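Local coordinates for protein putative sortase (Streptococcus pneumoniae, PDB 2W1K) that probably acts as a class C sortase, a transpeptidase that joins pilin subunits covalently during assembly of the pneumococcal pilus fibre, at residues L46-E51 against G81-H86; Y50-Q55 against H93-P98; G105-I110 against K167-L172; M147-I152 against L186-R191. All coordinates share one frame; numbering follows the deposited sequence.

Contact 1. Residues L46-E51 against G81-H86; sequences LAEGYE and GADYHH
Glu48 lays its carboxylate across the start of helix 84-89, where Asp83 occupies the N-cap. The loop that carries Glu48 joins helix 18-34 to strand 65-69; in class C sortases this region commonly supplies a lid, and residues 46-51 probably belong to it. The two acidic side chains cross obliquely, yet their carboxylate planes are stacked and only 14° from parallel. At the base of the pair Glu48 CA touches Asp83 CB at 3.5 Å, while further out Glu48 OE1 and Asp83 OD2 stay 4.1 Å apart. A water serves both oxygens, donating to Asp83 OD2 at 2.6 Å and to Glu48 OE1 at 3.2 Å, and it probably eases the repulsion between the like charges. A bend at chi2 of Glu48 brings CD toward the backbone N and CB of Tyr84. OE2 then faces His85 N at 3.0 Å with a bent N-H...O angle of 135°, but this bond is doubtful because OE2 is modelled too close to Tyr84 CB. Asp83 itself is set for capping: chi1 of 51° puts CG between its own N and carbonyl carbon, and OD1 accepts from His86 N at 2.7 Å. The His86 ring carries Asp83 OD2 over one face and reaches Asp61 through NE2. At its other nitrogen, ND1 donates to Gly81 O at 2.6 Å, with that oxygen almost in the ring plane.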
loop_
_atom_site.group_PDB
_atom_site.type_symbol
_atom_site.label_atom_id
_atom_site.label_comp_id
_atom_site.label_asym_id
_atom_site.label_seq_id
_atom_site.Cartn_x
_atom_site.Cartn_y
_atom_site.Cartn_z
ATOM N N LEU A 46 -1.801 -12.535 -11.005
ATOM C CA LEU A 46 -2.568 -13.230 -11.954
ATOM C C LEU A 46 -2.892 -12.569 -13.239
ATOM O O LEU A 46 -2.405 -13.061 -14.293
ATOM C CB LEU A 46 -2.921 -14.671 -11.733
ATOM C CG LEU A 46 -1.770 -15.234 -12.674
ATOM C CD1 LEU A 46 -0.344 -14.780 -12.287
ATOM C CD2 LEU A 46 -1.788 -16.762 -13.027
ATOM N N ALA A 47 -3.466 -11.365 -13.113
ATOM C CA ALA A 47 -4.756 -11.128 -13.670
ATOM C C ALA A 47 -5.461 -9.908 -13.029
ATOM O O ALA A 47 -4.857 -9.101 -12.276
ATOM C CB ALA A 47 -5.584 -12.406 -13.360
ATOM N N GLU A 48 -6.763 -9.825 -13.335
ATOM C CA GLU A 48 -7.738 -9.223 -12.448
ATOM C C GLU A 48 -7.894 -10.054 -11.139
ATOM O O GLU A 48 -6.960 -10.747 -10.685
ATOM C CB GLU A 48 -9.088 -9.125 -13.157
ATOM C CG GLU A 48 -9.077 -8.295 -14.432
ATOM C CD GLU A 48 -9.628 -6.861 -14.209
ATOM O OE1 GLU A 48 -10.717 -6.741 -13.619
ATOM O OE2 GLU A 48 -8.999 -5.856 -14.604
ATOM N N GLY A 49 -9.063 -9.982 -10.508
ATOM C CA GLY A 49 -9.180 -10.608 -9.196
ATOM C C GLY A 49 -10.569 -10.988 -8.748
ATOM O O GLY A 49 -11.329 -10.130 -8.242
ATOM N N TYR A 50 -10.903 -12.263 -8.974
ATOM C CA TYR A 50 -12.073 -12.934 -8.373
ATOM C C TYR A 50 -13.301 -12.024 -8.150
ATOM O O TYR A 50 -13.886 -11.490 -9.123
ATOM C CB TYR A 50 -11.612 -13.644 -7.079
ATOM C CG TYR A 50 -10.696 -14.847 -7.375
ATOM C CD1 TYR A 50 -9.967 -14.929 -8.590
ATOM C CD2 TYR A 50 -10.554 -15.896 -6.459
ATOM C CE1 TYR A 50 -9.142 -16.027 -8.879
ATOM C CE2 TYR A 50 -9.722 -16.997 -6.745
ATOM C CZ TYR A 50 -9.031 -17.049 -7.951
ATOM O OH TYR A 50 -8.217 -18.118 -8.203
ATOM N N GLU A 51 -13.684 -11.842 -6.886
ATOM C CA GLU A 51 -14.696 -10.832 -6.570
ATOM C C GLU A 51 -14.554 -10.171 -5.239
ATOM O O GLU A 51 -14.876 -10.775 -4.234
ATOM C CB GLU A 51 -16.130 -11.348 -6.729
ATOM C CG GLU A 51 -16.768 -10.656 -7.925
ATOM C CD GLU A 51 -16.313 -9.174 -8.067
ATOM O OE1 GLU A 51 -16.538 -8.391 -7.096
ATOM O OE2 GLU A 51 -15.740 -8.815 -9.138
ATOM N N GLY A 81 -7.901 -3.551 -3.855
ATOM C CA GLY A 81 -8.065 -4.700 -4.752
ATOM C C GLY A 81 -7.192 -4.678 -6.014
ATOM O O GLY A 81 -7.203 -3.741 -6.768
ATOM N N ALA A 82 -6.397 -5.713 -6.218
ATOM C CA ALA A 82 -5.271 -5.587 -7.075
ATOM C C ALA A 82 -5.720 -6.332 -8.327
ATOM O O ALA A 82 -5.429 -7.479 -8.441
ATOM C CB ALA A 82 -4.007 -6.326 -6.418
ATOM N N ASP A 83 -6.498 -5.717 -9.199
ATOM C CA ASP A 83 -6.850 -6.343 -10.491
ATOM C C ASP A 83 -6.086 -5.556 -11.588
ATOM O O ASP A 83 -5.379 -4.575 -11.322
ATOM C CB ASP A 83 -8.356 -6.282 -10.742
ATOM C CG ASP A 83 -8.889 -4.874 -10.557
ATOM O OD1 ASP A 83 -8.082 -3.918 -10.681
ATOM O OD2 ASP A 83 -10.063 -4.680 -10.168
ATOM N N TYR A 84 -6.278 -5.971 -12.827
ATOM C CA TYR A 84 -5.668 -5.345 -13.978
ATOM C C TYR A 84 -5.997 -3.889 -14.038
ATOM O O TYR A 84 -5.144 -3.095 -14.368
ATOM C CB TYR A 84 -6.247 -6.022 -15.253
ATOM C CG TYR A 84 -5.729 -5.477 -16.580
ATOM C CD1 TYR A 84 -4.668 -6.160 -17.287
ATOM C CD2 TYR A 84 -6.265 -4.297 -17.169
ATOM C CE1 TYR A 84 -4.180 -5.703 -18.576
ATOM C CE2 TYR A 84 -5.747 -3.818 -18.432
ATOM C CZ TYR A 84 -4.719 -4.541 -19.106
ATOM O OH TYR A 84 -4.232 -4.097 -20.302
ATOM N N HIS A 85 -7.272 -3.552 -13.812
ATOM C CA HIS A 85 -7.782 -2.197 -13.928
ATOM C C HIS A 85 -7.051 -1.319 -12.945
ATOM O O HIS A 85 -6.397 -0.339 -13.353
ATOM C CB HIS A 85 -9.300 -2.241 -13.693
ATOM C CG HIS A 85 -9.963 -0.908 -13.514
ATOM N ND1 HIS A 85 -10.853 -0.642 -12.482
ATOM C CD2 HIS A 85 -9.845 0.252 -14.219
ATOM C CE1 HIS A 85 -11.257 0.621 -12.570
ATOM N NE2 HIS A 85 -10.696 1.176 -13.634
ATOM N N HIS A 86 -7.124 -1.643 -11.650
ATOM C CA HIS A 86 -6.422 -0.837 -10.632
ATOM C C HIS A 86 -4.888 -0.793 -10.790
ATOM O O HIS A 86 -4.212 0.234 -10.569
ATOM C CB HIS A 86 -6.700 -1.347 -9.199
ATOM C CG HIS A 86 -8.099 -1.112 -8.746
ATOM N ND1 HIS A 86 -8.698 -1.831 -7.722
ATOM C CD2 HIS A 86 -9.069 -0.299 -9.258
ATOM C CE1 HIS A 86 -9.964 -1.472 -7.635
ATOM N NE2 HIS A 86 -10.198 -0.514 -8.525
HETATM O O HOH W 1 -11.625 -6.750 -10.575
#

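Contact 2. Residues Y50-Q55 against H93-P98; sequences YEVNYQ and HVDGTP
Val52 is the first residue of 50-55 to meet 93-98, reaching tip to tip toward Asp95; the contact ties the loop between helix 18-34 and strand 65-69 to the turn after strand 91-93. With CG1 anti to the backbone N (chi1 -170°), Val52 turns this methyl to Asp95 OD1, 3.3 Å away. Its CG2 approaches the other carboxylate oxygen, OD2, at 3.8 Å. OD1 of Asp95 has its polar partner outside the two segments, the hydroxyl of Tyr31.

Two residues on, Tyr54 and Asp95 run past one another in opposite senses, and Asp95 OD1 lies 4.0 Å above one face of the Tyr54 ring, toward the rim. The Tyr54 hydroxyl shares a hydrogen bond of 2.8 Å with His93 ND1, and either could be the donor. Each partner lies near the plane of the other's ring, and the rings, turned 72° apart, meet rim to rim. Asp95 N is also near, 3.1 Å from Tyr54 OH, but its angle is too poor for a bond. His93 NE2 makes weak bonds to the carbonyls of Thr97 and Pro98. The chain after His93 makes a type II turn from Val94 to Thr97, in which Val94 O accepts from both Thr97 N and OG1.

Tyr31 of helix 18-34 packs its ring nearly parallel to that of Tyr54, Leu80 of strand 74-80 touches Tyr54 and His93, and His93 also leans on Ser108 and Ile110 of strand 106-111.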
loop_
_atom_site.group_PDB
_atom_site.type_symbol
_atom_site.label_atom_id
_atom_site.label_comp_id
_atom_site.label_asym_id
_atom_site.label_seq_id
_atom_site.Cartn_x
_atom_site.Cartn_y
_atom_site.Cartn_z
ATOM N N TYR A 50 -10.903 -12.263 -8.974
ATOM C CA TYR A 50 -12.073 -12.934 -8.373
ATOM C C TYR A 50 -13.301 -12.024 -8.150
ATOM O O TYR A 50 -13.886 -11.490 -9.123
ATOM C CB TYR A 50 -11.612 -13.644 -7.079
ATOM C CG TYR A 50 -10.696 -14.847 -7.375
ATOM C CD1 TYR A 50 -9.967 -14.929 -8.590
ATOM C CD2 TYR A 50 -10.554 -15.896 -6.459
ATOM C CE1 TYR A 50 -9.142 -16.027 -8.879
ATOM C CE2 TYR A 50 -9.722 -16.997 -6.745
ATOM C CZ TYR A 50 -9.031 -17.049 -7.951
ATOM O OH TYR A 50 -8.217 -18.118 -8.203
ATOM N N GLU A 51 -13.684 -11.842 -6.886
ATOM C CA GLU A 51 -14.696 -10.832 -6.570
ATOM C C GLU A 51 -14.554 -10.171 -5.239
ATOM O O GLU A 51 -14.876 -10.775 -4.234
ATOM C CB GLU A 51 -16.130 -11.348 -6.729
ATOM C CG GLU A 51 -16.768 -10.656 -7.925
ATOM C CD GLU A 51 -16.313 -9.174 -8.067
ATOM O OE1 GLU A 51 -16.538 -8.391 -7.096
ATOM O OE2 GLU A 51 -15.740 -8.815 -9.138
ATOM N N VAL A 52 -14.117 -8.920 -5.235
ATOM C CA VAL A 52 -13.857 -8.304 -3.975
ATOM C C VAL A 52 -14.905 -7.297 -3.555
ATOM O O VAL A 52 -15.392 -6.527 -4.343
ATOM C CB VAL A 52 -12.425 -7.692 -3.908
ATOM C CG1 VAL A 52 -12.117 -7.275 -2.454
ATOM C CG2 VAL A 52 -11.356 -8.713 -4.335
ATOM N N ASN A 53 -15.275 -7.291 -2.294
ATOM C CA ASN A 53 -16.100 -6.192 -1.802
ATOM C C ASN A 53 -15.545 -5.726 -0.496
ATOM O O ASN A 53 -15.834 -6.286 0.548
ATOM C CB ASN A 53 -17.576 -6.598 -1.630
ATOM C CG ASN A 53 -17.779 -8.139 -1.508
ATOM O OD1 ASN A 53 -18.358 -8.820 -2.424
ATOM N ND2 ASN A 53 -17.327 -8.705 -0.339
ATOM N N TYR A 54 -14.707 -4.706 -0.561
ATOM C CA TYR A 54 -14.129 -4.159 0.646
ATOM C C TYR A 54 -15.167 -3.493 1.528
ATOM O O TYR A 54 -15.017 -3.519 2.735
ATOM C CB TYR A 54 -13.055 -3.139 0.293
ATOM C CG TYR A 54 -11.727 -3.721 -0.102
ATOM C CD1 TYR A 54 -11.554 -4.251 -1.371
ATOM C CD2 TYR A 54 -10.598 -3.675 0.787
ATOM C CE1 TYR A 54 -10.310 -4.732 -1.788
ATOM C CE2 TYR A 54 -9.377 -4.149 0.378
ATOM C CZ TYR A 54 -9.218 -4.694 -0.899
ATOM O OH TYR A 54 -7.976 -5.164 -1.337
ATOM N N GLN A 55 -16.193 -2.874 0.947
ATOM C CA GLN A 55 -17.192 -2.102 1.732
ATOM C C GLN A 55 -16.484 -1.062 2.615
ATOM O O GLN A 55 -16.778 -0.901 3.822
ATOM C CB GLN A 55 -18.085 -3.012 2.606
ATOM C CG GLN A 55 -18.676 -4.115 1.834
ATOM C CD GLN A 55 -19.725 -4.946 2.571
ATOM O OE1 GLN A 55 -19.573 -5.271 3.756
ATOM N NE2 GLN A 55 -20.792 -5.356 1.840
ATOM N N HIS A 93 -3.970 -2.272 -2.929
ATOM C CA HIS A 93 -3.911 -3.107 -1.758
ATOM C C HIS A 93 -4.383 -4.513 -2.142
ATOM O O HIS A 93 -5.305 -4.672 -2.972
ATOM C CB HIS A 93 -4.782 -2.501 -0.653
ATOM C CG HIS A 93 -5.019 -3.438 0.471
ATOM N ND1 HIS A 93 -6.093 -4.312 0.486
ATOM C CD2 HIS A 93 -4.303 -3.683 1.612
ATOM C CE1 HIS A 93 -6.018 -5.062 1.564
ATOM N NE2 HIS A 93 -4.948 -4.713 2.262
ATOM N N VAL A 94 -3.710 -5.531 -1.597
ATOM C CA VAL A 94 -4.018 -6.971 -1.818
ATOM C C VAL A 94 -5.089 -7.497 -0.860
ATOM O O VAL A 94 -4.889 -7.611 0.345
ATOM C CB VAL A 94 -2.709 -7.797 -1.765
ATOM C CG1 VAL A 94 -2.988 -9.333 -1.958
ATOM C CG2 VAL A 94 -1.782 -7.287 -2.997
ATOM N N ASP A 95 -6.272 -7.750 -1.407
ATOM C CA ASP A 95 -7.375 -8.289 -0.633
ATOM C C ASP A 95 -6.937 -9.530 0.140
ATOM O O ASP A 95 -6.273 -10.442 -0.425
ATOM C CB ASP A 95 -8.520 -8.624 -1.562
ATOM C CG ASP A 95 -9.799 -9.102 -0.788
ATOM O OD1 ASP A 95 -10.336 -8.389 0.083
ATOM O OD2 ASP A 95 -10.262 -10.229 -1.011
ATOM N N GLY A 96 -7.344 -9.594 1.413
ATOM C CA GLY A 96 -7.155 -10.739 2.228
ATOM C C GLY A 96 -5.927 -10.400 3.121
ATOM O O GLY A 96 -5.519 -11.186 3.983
ATOM N N THR A 97 -5.299 -9.263 2.882
ATOM C CA THR A 97 -4.295 -8.728 3.875
ATOM C C THR A 97 -4.921 -7.470 4.523
ATOM O O THR A 97 -5.733 -6.762 3.901
ATOM C CB THR A 97 -2.929 -8.399 3.269
ATOM O OG1 THR A 97 -3.036 -7.219 2.446
ATOM C CG2 THR A 97 -2.441 -9.663 2.431
ATOM N N PRO A 98 -4.555 -7.206 5.786
ATOM C CA PRO A 98 -5.120 -6.052 6.438
ATOM C C PRO A 98 -4.834 -4.741 5.706
ATOM O O PRO A 98 -3.790 -4.538 5.038
ATOM C CB PRO A 98 -4.523 -6.124 7.885
ATOM C CG PRO A 98 -3.121 -6.846 7.643
ATOM C CD PRO A 98 -3.589 -7.952 6.635
#

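Contact 3. Residues G105-I110 against K167-L172; sequences GIRSVI and KNIMTL
Arg107 and Thr171 make the side-chain bond of this parallel strand pair, part of the sortase β-barrel. Arg107 NE donates to Thr171 OG1 at 2.8 Å and 172°, with the oxygen in the guanidinium plane. Chi1 of 170° sets Arg107 CG anti to the backbone N, and the extended chain brings NE to Thr171, two residues past its bridge partner Ile169. Beside it, Val109 CG2 lies 4.0 Å from Thr171 CB, the two side chains pointing the same way.

Beneath runs the backbone ladder, in which Ser108 donates to Ile169 O and accepts from Thr171 N, the latter N to Ser108 O at 2.7 Å. The ladder weakens at the Gly105 end, where the bonds to Lys167 O are long and bent. On the other face Ile106 CB rests 3.5 Å from Asn168 ND2, which bonds the carbonyls of Leu101 and Gly103, and Ile110 CG1 meets Met170 CE.

Further out, Glu151 forms a salt bridge with Arg107 NH2, Asn188 OD1 bonds both that nitrogen and Thr171 OG1, and Arg107 NH1 is hydrogen-bonded to Glu162 O. All three guanidinium nitrogens thus have partners, which fixes the rotation of this buried group, and the charge of Glu151 probably neutralises it.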
loop_
_atom_site.group_PDB
_atom_site.type_symbol
_atom_site.label_atom_id
_atom_site.label_comp_id
_atom_site.label_asym_id
_atom_site.label_seq_id
_atom_site.Cartn_x
_atom_site.Cartn_y
_atom_site.Cartn_z
ATOM N N GLY A 105 0.834 -7.251 14.638
ATOM C CA GLY A 105 0.562 -8.419 13.896
ATOM C C GLY A 105 -0.115 -8.000 12.608
ATOM O O GLY A 105 -0.764 -8.820 12.006
ATOM N N ILE A 106 0.067 -6.758 12.156
ATOM C CA ILE A 106 -0.546 -6.314 10.887
ATOM C C ILE A 106 0.505 -6.397 9.795
ATOM O O ILE A 106 1.609 -5.839 9.944
ATOM C CB ILE A 106 -0.972 -4.822 10.982
ATOM C CG1 ILE A 106 -2.051 -4.623 12.051
ATOM C CG2 ILE A 106 -1.467 -4.336 9.598
ATOM C CD1 ILE A 106 -3.436 -5.203 11.656
ATOM N N ARG A 107 0.213 -7.089 8.718
ATOM C CA ARG A 107 1.132 -7.041 7.565
ATOM C C ARG A 107 0.296 -6.689 6.331
ATOM O O ARG A 107 -0.385 -7.548 5.769
ATOM C CB ARG A 107 1.947 -8.322 7.399
ATOM C CG ARG A 107 2.788 -8.438 6.018
ATOM C CD ARG A 107 3.599 -9.776 6.031
ATOM N NE ARG A 107 4.756 -9.725 5.130
ATOM C CZ ARG A 107 5.525 -10.777 4.839
ATOM N NH1 ARG A 107 5.243 -11.965 5.397
ATOM N NH2 ARG A 107 6.570 -10.625 3.992
ATOM N N SER A 108 0.293 -5.411 5.953
ATOM C CA SER A 108 -0.637 -4.933 4.924
ATOM C C SER A 108 0.173 -5.019 3.610
ATOM O O SER A 108 1.363 -4.618 3.603
ATOM C CB SER A 108 -1.020 -3.460 5.178
ATOM O OG SER A 108 -1.800 -2.953 4.074
ATOM N N VAL A 109 -0.419 -5.566 2.529
ATOM C CA VAL A 109 0.388 -5.867 1.266
ATOM C C VAL A 109 -0.173 -4.998 0.159
ATOM O O VAL A 109 -1.382 -5.006 -0.058
ATOM C CB VAL A 109 0.383 -7.374 0.842
ATOM C CG1 VAL A 109 1.329 -7.562 -0.339
ATOM C CG2 VAL A 109 0.996 -8.273 1.997
ATOM N N ILE A 110 0.686 -4.219 -0.476
ATOM C CA ILE A 110 0.301 -3.282 -1.574
ATOM C C ILE A 110 1.078 -3.827 -2.828
ATOM O O ILE A 110 2.322 -4.027 -2.780
ATOM C CB ILE A 110 0.781 -1.834 -1.320
ATOM C CG1 ILE A 110 0.232 -1.115 0.001
ATOM C CG2 ILE A 110 0.513 -0.877 -2.525
ATOM C CD1 ILE A 110 -1.131 -1.273 0.251
ATOM N N LYS A 167 5.058 -7.495 14.697
ATOM C CA LYS A 167 5.342 -6.197 14.121
ATOM C C LYS A 167 4.187 -5.648 13.293
ATOM O O LYS A 167 3.319 -6.365 12.845
ATOM C CB LYS A 167 6.621 -6.291 13.210
ATOM C CG LYS A 167 7.912 -6.537 14.052
ATOM C CD LYS A 167 9.145 -6.473 13.189
ATOM C CE LYS A 167 10.464 -6.676 13.979
ATOM N NZ LYS A 167 10.763 -5.524 14.977
ATOM N N ASN A 168 4.283 -4.368 13.004
ATOM C CA ASN A 168 3.361 -3.701 12.136
ATOM C C ASN A 168 4.131 -3.427 10.828
ATOM O O ASN A 168 5.093 -2.649 10.830
ATOM C CB ASN A 168 2.830 -2.413 12.788
ATOM C CG ASN A 168 1.727 -1.757 11.976
ATOM O OD1 ASN A 168 1.982 -1.078 10.973
ATOM N ND2 ASN A 168 0.478 -1.926 12.422
ATOM N N ILE A 169 3.660 -4.025 9.727
ATOM C CA ILE A 169 4.444 -4.110 8.511
ATOM C C ILE A 169 3.650 -3.672 7.318
ATOM O O ILE A 169 2.441 -3.874 7.285
ATOM C CB ILE A 169 4.859 -5.577 8.280
ATOM C CG1 ILE A 169 5.602 -6.129 9.523
ATOM C CG2 ILE A 169 5.711 -5.720 7.008
ATOM C CD1 ILE A 169 7.069 -5.565 9.814
ATOM N N MET A 170 4.315 -3.030 6.373
ATOM C CA MET A 170 3.745 -2.840 5.060
ATOM C C MET A 170 4.654 -3.585 4.086
ATOM O O MET A 170 5.912 -3.351 4.137
ATOM C CB MET A 170 3.735 -1.363 4.643
ATOM C CG MET A 170 3.095 -1.146 3.249
ATOM S SD MET A 170 2.847 0.598 2.926
ATOM C CE MET A 170 1.217 0.782 3.683
ATOM N N THR A 171 4.080 -4.511 3.307
ATOM C CA THR A 171 4.927 -5.307 2.379
ATOM C C THR A 171 4.578 -4.886 0.955
ATOM O O THR A 171 3.376 -4.791 0.591
ATOM C CB THR A 171 4.738 -6.830 2.530
ATOM O OG1 THR A 171 5.140 -7.224 3.864
ATOM C CG2 THR A 171 5.520 -7.670 1.419
ATOM N N LEU A 172 5.612 -4.486 0.187
ATOM C CA LEU A 172 5.467 -4.134 -1.245
ATOM C C LEU A 172 5.708 -5.402 -2.098
ATOM O O LEU A 172 6.700 -6.121 -1.898
ATOM C CB LEU A 172 6.464 -3.055 -1.622
ATOM C CG LEU A 172 6.043 -1.614 -1.308
ATOM C CD1 LEU A 172 4.942 -1.268 -0.302
ATOM C CD2 LEU A 172 7.062 -0.518 -1.418
#

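Contact 4. Residues M147-I152 against L186-R191; sequences MMDTEI and LVNFER
Met147 with Phe189 and Thr150 with Val187 are non-hydrogen-bonded pairs of two antiparallel strands, whose directions differ by 153° and whose register slips by one at a classic β-bulge, where Met148 and Asp149 both face Asn188. Asn188 O accepts from Met148 N at 2.9 Å, and Asn188 N donates to Asp149 O. Beyond the bulge Glu151 and Leu186 exchange backbone bonds in both directions.

On the face of Asn188 its ND2 donates twice. The bond to Asp149 OD1 is short and straight, 2.7 Å and 170°, with the acceptor in the amide plane even though the carboxylate is turned 79° against that plane. The second, to the anti lone pair of Glu151 OE2 at 2.9 Å, is more bent and leaves the amide plane; there the two side chains cross at about a right angle. Leu186 CD2 touches the same carboxylate at an oblique angle, 3.9 Å from Glu151 OE2.

The opposite face, with Met147, Thr150, Val187 and Phe189, is largely apolar. Met147 CB makes an off-centre CH-pi contact with the Phe189 ring. Met147 CG, anti to the backbone N, lies over one face of that ring, offset toward its rim, and touches Val187 CG1 at 3.7 Å.

Both N-H groups of the Asn188 amide thus go to acids, which fixes its flip and leaves OD1 to accept from Thr171 and Arg107; the latter probably also balances the charge of Glu151.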
loop_
_atom_site.group_PDB
_atom_site.type_symbol
_atom_site.label_atom_id
_atom_site.label_comp_id
_atom_site.label_asym_id
_atom_site.label_seq_id
_atom_site.Cartn_x
_atom_site.Cartn_y
_atom_site.Cartn_z
ATOM N N MET A 147 12.364 0.628 5.517
ATOM C CA MET A 147 12.751 -0.663 4.913
ATOM C C MET A 147 13.560 -1.543 5.839
ATOM O O MET A 147 14.623 -1.107 6.407
ATOM C CB MET A 147 13.420 -0.424 3.599
ATOM C CG MET A 147 13.397 -1.675 2.649
ATOM S SD MET A 147 14.781 -2.702 3.072
ATOM C CE MET A 147 15.158 -3.523 1.512
ATOM N N MET A 148 13.026 -2.747 6.041
ATOM C CA MET A 148 13.615 -3.737 6.913
ATOM C C MET A 148 14.360 -4.848 6.153
ATOM O O MET A 148 15.531 -5.148 6.481
ATOM C CB MET A 148 12.566 -4.409 7.792
ATOM C CG MET A 148 11.855 -3.510 8.759
ATOM S SD MET A 148 12.893 -2.957 10.134
ATOM C CE MET A 148 13.603 -1.421 9.496
ATOM N N ASP A 149 13.715 -5.486 5.161
ATOM C CA ASP A 149 14.352 -6.638 4.502
ATOM C C ASP A 149 13.524 -6.987 3.246
ATOM O O ASP A 149 12.513 -6.299 2.959
ATOM C CB ASP A 149 14.520 -7.858 5.473
ATOM C CG ASP A 149 13.175 -8.465 5.893
ATOM O OD1 ASP A 149 12.139 -8.232 5.240
ATOM O OD2 ASP A 149 13.115 -9.164 6.925
ATOM N N THR A 150 13.954 -8.009 2.494
ATOM C CA THR A 150 13.265 -8.443 1.290
ATOM C C THR A 150 13.171 -9.957 1.195
ATOM O O THR A 150 13.852 -10.703 1.864
ATOM C CB THR A 150 13.914 -7.843 0.029
ATOM O OG1 THR A 150 15.158 -8.502 -0.207
ATOM C CG2 THR A 150 14.263 -6.382 0.266
ATOM N N GLU A 151 12.255 -10.425 0.373
ATOM C CA GLU A 151 12.182 -11.838 0.033
ATOM C C GLU A 151 11.837 -12.033 -1.404
ATOM O O GLU A 151 11.219 -11.160 -2.036
ATOM C CB GLU A 151 11.075 -12.504 0.832
ATOM C CG GLU A 151 11.057 -12.036 2.205
ATOM C CD GLU A 151 9.794 -12.473 2.960
ATOM O OE1 GLU A 151 9.462 -13.680 2.893
ATOM O OE2 GLU A 151 9.157 -11.619 3.638
ATOM N N ILE A 152 12.217 -13.192 -1.934
ATOM C CA ILE A 152 11.737 -13.622 -3.242
ATOM C C ILE A 152 10.808 -14.794 -2.992
ATOM O O ILE A 152 11.129 -15.690 -2.226
ATOM C CB ILE A 152 12.856 -14.004 -4.231
ATOM C CG1 ILE A 152 13.694 -12.785 -4.541
ATOM C CG2 ILE A 152 12.262 -14.606 -5.522
ATOM C CD1 ILE A 152 12.978 -11.802 -5.343
ATOM N N LEU A 186 9.308 -9.330 -2.630
ATOM C CA LEU A 186 8.680 -8.679 -1.469
ATOM C C LEU A 186 9.673 -7.780 -0.778
ATOM O O LEU A 186 10.695 -8.239 -0.369
ATOM C CB LEU A 186 8.264 -9.721 -0.439
ATOM C CG LEU A 186 6.941 -10.489 -0.504
ATOM C CD1 LEU A 186 6.390 -10.802 -1.884
ATOM C CD2 LEU A 186 6.865 -11.712 0.455
ATOM N N VAL A 187 9.300 -6.532 -0.530
ATOM C CA VAL A 187 10.086 -5.630 0.252
ATOM C C VAL A 187 9.242 -5.236 1.507
ATOM O O VAL A 187 8.157 -4.663 1.389
ATOM C CB VAL A 187 10.440 -4.348 -0.617
ATOM C CG1 VAL A 187 11.391 -3.484 0.150
ATOM C CG2 VAL A 187 11.085 -4.731 -2.026
ATOM N N ASN A 188 9.721 -5.599 2.706
ATOM C CA ASN A 188 9.051 -5.352 3.987
ATOM C C ASN A 188 9.502 -4.071 4.624
ATOM O O ASN A 188 10.722 -3.749 4.637
ATOM C CB ASN A 188 9.211 -6.555 4.926
ATOM C CG ASN A 188 8.820 -7.851 4.201
ATOM O OD1 ASN A 188 7.738 -7.922 3.653
ATOM N ND2 ASN A 188 9.760 -8.788 4.054
ATOM N N PHE A 189 8.527 -3.342 5.153
ATOM C CA PHE A 189 8.816 -2.096 5.812
ATOM C C PHE A 189 8.189 -2.129 7.216
ATOM O O PHE A 189 7.067 -2.607 7.339
ATOM C CB PHE A 189 8.083 -0.976 5.057
ATOM C CG PHE A 189 8.727 -0.589 3.747
ATOM C CD1 PHE A 189 8.523 -1.368 2.581
ATOM C CD2 PHE A 189 9.517 0.571 3.662
ATOM C CE1 PHE A 189 9.127 -0.986 1.341
ATOM C CE2 PHE A 189 10.090 0.961 2.428
ATOM C CZ PHE A 189 9.879 0.174 1.281
ATOM N N GLU A 190 8.863 -1.592 8.255
ATOM C CA GLU A 190 8.271 -1.577 9.589
ATOM C C GLU A 190 7.807 -0.130 9.882
ATOM O O GLU A 190 8.460 0.856 9.498
ATOM C CB GLU A 190 9.261 -2.059 10.701
ATOM C CG GLU A 190 8.497 -2.305 12.015
ATOM C CD GLU A 190 9.355 -2.960 13.171
ATOM O OE1 GLU A 190 10.559 -3.061 12.967
ATOM O OE2 GLU A 190 8.802 -3.348 14.246
ATOM N N ARG A 191 6.683 -0.023 10.563
ATOM C CA ARG A 191 6.125 1.234 10.882
ATOM C C ARG A 191 6.943 1.905 11.914
ATOM O O ARG A 191 7.292 1.277 12.945
ATOM C CB ARG A 191 4.740 1.064 11.447
ATOM C CG ARG A 191 4.147 2.449 11.858
ATOM C CD ARG A 191 2.610 2.203 12.353
ATOM N NE ARG A 191 1.731 1.772 11.254
ATOM C CZ ARG A 191 0.475 2.239 11.077
ATOM N NH1 ARG A 191 -0.122 3.061 12.004
ATOM N NH2 ARG A 191 -0.200 1.900 10.015
#

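Overall arrangement
Contacts 3 and 4, both partly buried, belong to one sheet, since strands 168-176 and 183-196 are neighbours in it; their centres lie about 9 Å apart, and a polar cluster of Arg107, Thr171, Asn188 and Glu151 spans both. Contacts 1 and 2 instead attach the loop between helix 18-34 and strand 65-69 to the 81-98 region, around helix 84-89 and strand 91-93, and share Tyr50 and Glu51. Contact 1 is a surface site of acids, water and a helix start, whereas contact 2 is buried and centres on an aromatic hydroxyl bonded to a histidine. Contact 2 also meets contact 3, where Val94 N approaches Val109 O at 2.8 Å. Contacts 1 and 4 are farthest apart.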